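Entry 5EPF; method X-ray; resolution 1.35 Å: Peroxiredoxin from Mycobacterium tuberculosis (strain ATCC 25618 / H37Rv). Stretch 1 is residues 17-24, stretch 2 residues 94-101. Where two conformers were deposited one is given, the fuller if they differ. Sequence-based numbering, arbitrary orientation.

Stretch 1 17-24: DFELPDQT
Stretch 2, residues 94-101: DYPLLSDA

Residues 17-24 and 94-101 of this peroxiredoxin meet through two short strands, 19-21 and 97-99, whose axes approach to 5.3 Å with their N-to-C directions 101° apart. The nearest CA atoms are those of Asp22 and Leu98, 4.4 Å apart, and 463 Å² is buried in total. Both segments are extended: phi/psi is -149/155 at Leu20 and -76/144 at Pro21, and -115/121, -96/142 and -102/117 along Leu97, Leu98 and Ser99. Asp22 (-85/-170) remains extended, and the backbone turns at Gln23 (-70/-10).

The strands cross steeply, and a single main-chain hydrogen bond joins them, from Ser99 N to Pro21 O (3.0 Å, 166°). Proline has no amide hydrogen to donate, but its carbonyl is well used: Leu98 CA makes a CA-H...O contact with Pro21 O at 3.4 Å, and water 1 donates a weak bond to Pro21 O at 3.5 Å. The same water donates to Leu97 O at 2.8 Å, bridging the two carbonyls. Leu97 O also receives a CA-H...O contact from Asp22 CA at 3.3 Å. Gln23 N lies 3.2 Å from Leu97 O, but the angle is too poor for a hydrogen bond.

Beyond this point the Gln23 side chain takes over the pairing. With chi1 at 60° (p), chi2 at -96° and chi3 at 52°, its amide reaches the second stretch and serves both backbone polarities: Gln23 OE1 accepts from Leu97 N (2.8 Å, 171°), while Gln23 NE2 donates to Tyr95 O (3.1 Å, 167°). The amide thus spans Pro96, whose nitrogen has no hydrogen to offer.

Asp22 (chi1 68°, p) directs its carboxylate to its own stretch. Asp22 OD1 accepts from Thr24 N at 2.9 Å and from Thr24 OG1 at 2.8 Å, and OD2 is satisfied elsewhere in the structure. Ser99 OG and both Asp100 carboxylate oxygens are likewise bonded elsewhere.

Apolar packing centres on Leu98 (m, t). Leu98 CB lies 4.1 Å from Leu20 CB, Leu98 CD1 lies 3.8 Å from Phe18 CE1 at the ring edge, near its plane, and Leu98 CD2 is 3.9 Å from Asp22 CA. Phe18 adopts chi1 65° (p) and chi2 83°. The CA-to-CB bond of Leu20 (m, t) points toward the second stretch; Leu20 CD1 lies 3.7 Å from Asp100 CB and Leu20 CD2 3.5 Å from Ser99 O.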

# COMPACT_ATOMS: atom_id res chain seq x y z
N ASP A 17 -9.38 9.60 5.83
CA ASP A 17 -8.81 10.04 4.57
C ASP A 17 -7.44 10.67 4.83
O ASP A 17 -7.17 11.16 5.93
CB ASP A 17 -9.77 11.05 3.92
CG ASP A 17 -9.55 11.22 2.43
OD1 ASP A 17 -8.77 10.46 1.82
OD2 ASP A 17 -10.18 12.14 1.86
N PHE A 18 -6.57 10.62 3.83
CA PHE A 18 -5.24 11.21 3.95
C PHE A 18 -4.76 11.61 2.56
O PHE A 18 -5.28 11.14 1.55
CB PHE A 18 -4.21 10.25 4.61
CG PHE A 18 -3.91 9.00 3.79
CD1 PHE A 18 -2.97 9.04 2.77
CD2 PHE A 18 -4.55 7.80 4.06
CE1 PHE A 18 -2.69 7.89 2.02
CE2 PHE A 18 -4.25 6.66 3.33
CZ PHE A 18 -3.33 6.70 2.31
N GLU A 19 -3.68 12.41 2.55
CA GLU A 19 -3.02 12.87 1.32
C GLU A 19 -1.52 12.71 1.47
O GLU A 19 -0.95 13.05 2.51
CB GLU A 19 -3.31 14.35 1.03
CG GLU A 19 -4.74 14.64 0.60
CD GLU A 19 -4.93 16.10 0.21
OE1 GLU A 19 -3.97 16.90 0.33
OE2 GLU A 19 -6.04 16.43 -0.24
N LEU A 20 -0.89 12.21 0.41
CA LEU A 20 0.57 12.08 0.34
C LEU A 20 0.99 12.22 -1.12
O LEU A 20 0.21 11.88 -2.01
CB LEU A 20 1.05 10.71 0.82
CG LEU A 20 0.97 10.44 2.32
CD1 LEU A 20 1.40 9.01 2.58
CD2 LEU A 20 1.82 11.41 3.13
N PRO A 21 2.23 12.64 -1.39
CA PRO A 21 2.70 12.69 -2.78
C PRO A 21 3.06 11.32 -3.34
O PRO A 21 3.60 10.46 -2.64
CB PRO A 21 3.96 13.56 -2.68
CG PRO A 21 4.47 13.30 -1.29
CD PRO A 21 3.23 13.13 -0.43
N ASP A 22 2.77 11.13 -4.63
CA ASP A 22 3.19 9.94 -5.36
C ASP A 22 4.61 10.12 -5.88
O ASP A 22 5.31 11.08 -5.54
CB ASP A 22 2.17 9.57 -6.44
CG ASP A 22 2.10 10.58 -7.59
OD1 ASP A 22 3.02 11.43 -7.74
OD2 ASP A 22 1.14 10.50 -8.40
N GLN A 23 5.05 9.20 -6.74
CA GLN A 23 6.43 9.18 -7.23
C GLN A 23 6.75 10.34 -8.16
O GLN A 23 7.91 10.50 -8.52
CB GLN A 23 6.77 7.83 -7.89
CG GLN A 23 5.91 7.48 -9.10
CD GLN A 23 4.75 6.56 -8.73
OE1 GLN A 23 3.98 6.86 -7.80
NE2 GLN A 23 4.62 5.45 -9.45
N THR A 24 5.76 11.12 -8.60
CA THR A 24 6.02 12.35 -9.34
C THR A 24 5.92 13.59 -8.46
O THR A 24 6.04 14.72 -8.96
CB THR A 24 5.09 12.50 -10.55
OG1 THR A 24 3.74 12.74 -10.11
CG2 THR A 24 5.13 11.27 -11.42
N ASP A 94 3.06 0.04 -12.61
CA ASP A 94 1.92 0.70 -13.23
C ASP A 94 0.92 1.18 -12.18
O ASP A 94 -0.28 1.05 -12.37
CB ASP A 94 1.24 -0.25 -14.22
CG ASP A 94 0.69 -1.50 -13.54
OD1 ASP A 94 1.37 -2.08 -12.65
OD2 ASP A 94 -0.44 -1.91 -13.91
N TYR A 95 1.40 1.72 -11.06
CA TYR A 95 0.54 2.12 -9.96
C TYR A 95 1.30 3.12 -9.09
O TYR A 95 2.53 3.24 -9.18
CB TYR A 95 0.05 0.90 -9.14
CG TYR A 95 1.16 0.01 -8.59
CD1 TYR A 95 1.75 0.30 -7.36
CD2 TYR A 95 1.59 -1.13 -9.28
CE1 TYR A 95 2.75 -0.49 -6.84
CE2 TYR A 95 2.61 -1.94 -8.75
CZ TYR A 95 3.18 -1.61 -7.54
OH TYR A 95 4.17 -2.39 -6.97
N PRO A 96 0.60 3.84 -8.20
CA PRO A 96 1.26 4.84 -7.36
C PRO A 96 2.07 4.23 -6.22
O PRO A 96 1.66 3.24 -5.59
CB PRO A 96 0.09 5.66 -6.81
CG PRO A 96 -1.10 5.32 -7.69
CD PRO A 96 -0.87 3.88 -8.05
N LEU A 97 3.20 4.87 -5.93
CA LEU A 97 3.96 4.67 -4.70
C LEU A 97 3.91 5.99 -3.95
O LEU A 97 4.35 7.02 -4.48
CB LEU A 97 5.42 4.33 -4.98
CG LEU A 97 5.70 3.05 -5.77
CD1 LEU A 97 7.21 2.86 -5.87
CD2 LEU A 97 5.07 1.82 -5.12
N LEU A 98 3.38 5.98 -2.72
CA LEU A 98 3.27 7.18 -1.91
C LEU A 98 4.44 7.29 -0.95
O LEU A 98 4.92 6.28 -0.39
CB LEU A 98 1.96 7.18 -1.12
CG LEU A 98 0.68 7.01 -1.95
CD1 LEU A 98 -0.53 7.09 -1.02
CD2 LEU A 98 0.60 8.05 -3.07
N SER A 99 4.90 8.51 -0.74
CA SER A 99 5.97 8.81 0.20
C SER A 99 5.35 9.38 1.47
O SER A 99 4.74 10.45 1.43
CB SER A 99 6.96 9.80 -0.39
OG SER A 99 7.92 10.22 0.57
N ASP A 100 5.52 8.65 2.57
CA ASP A 100 5.03 9.03 3.89
C ASP A 100 6.23 9.50 4.70
O ASP A 100 6.69 8.83 5.63
CB ASP A 100 4.37 7.79 4.51
CG ASP A 100 3.68 8.06 5.83
OD1 ASP A 100 3.15 9.17 6.06
OD2 ASP A 100 3.60 7.10 6.63
N ALA A 101 6.77 10.68 4.34
CA ALA A 101 8.14 11.02 4.72
C ALA A 101 8.31 11.25 6.22
O ALA A 101 9.43 11.13 6.72
CB ALA A 101 8.65 12.23 3.92
O HOH W 1 6.44 8.76 -3.74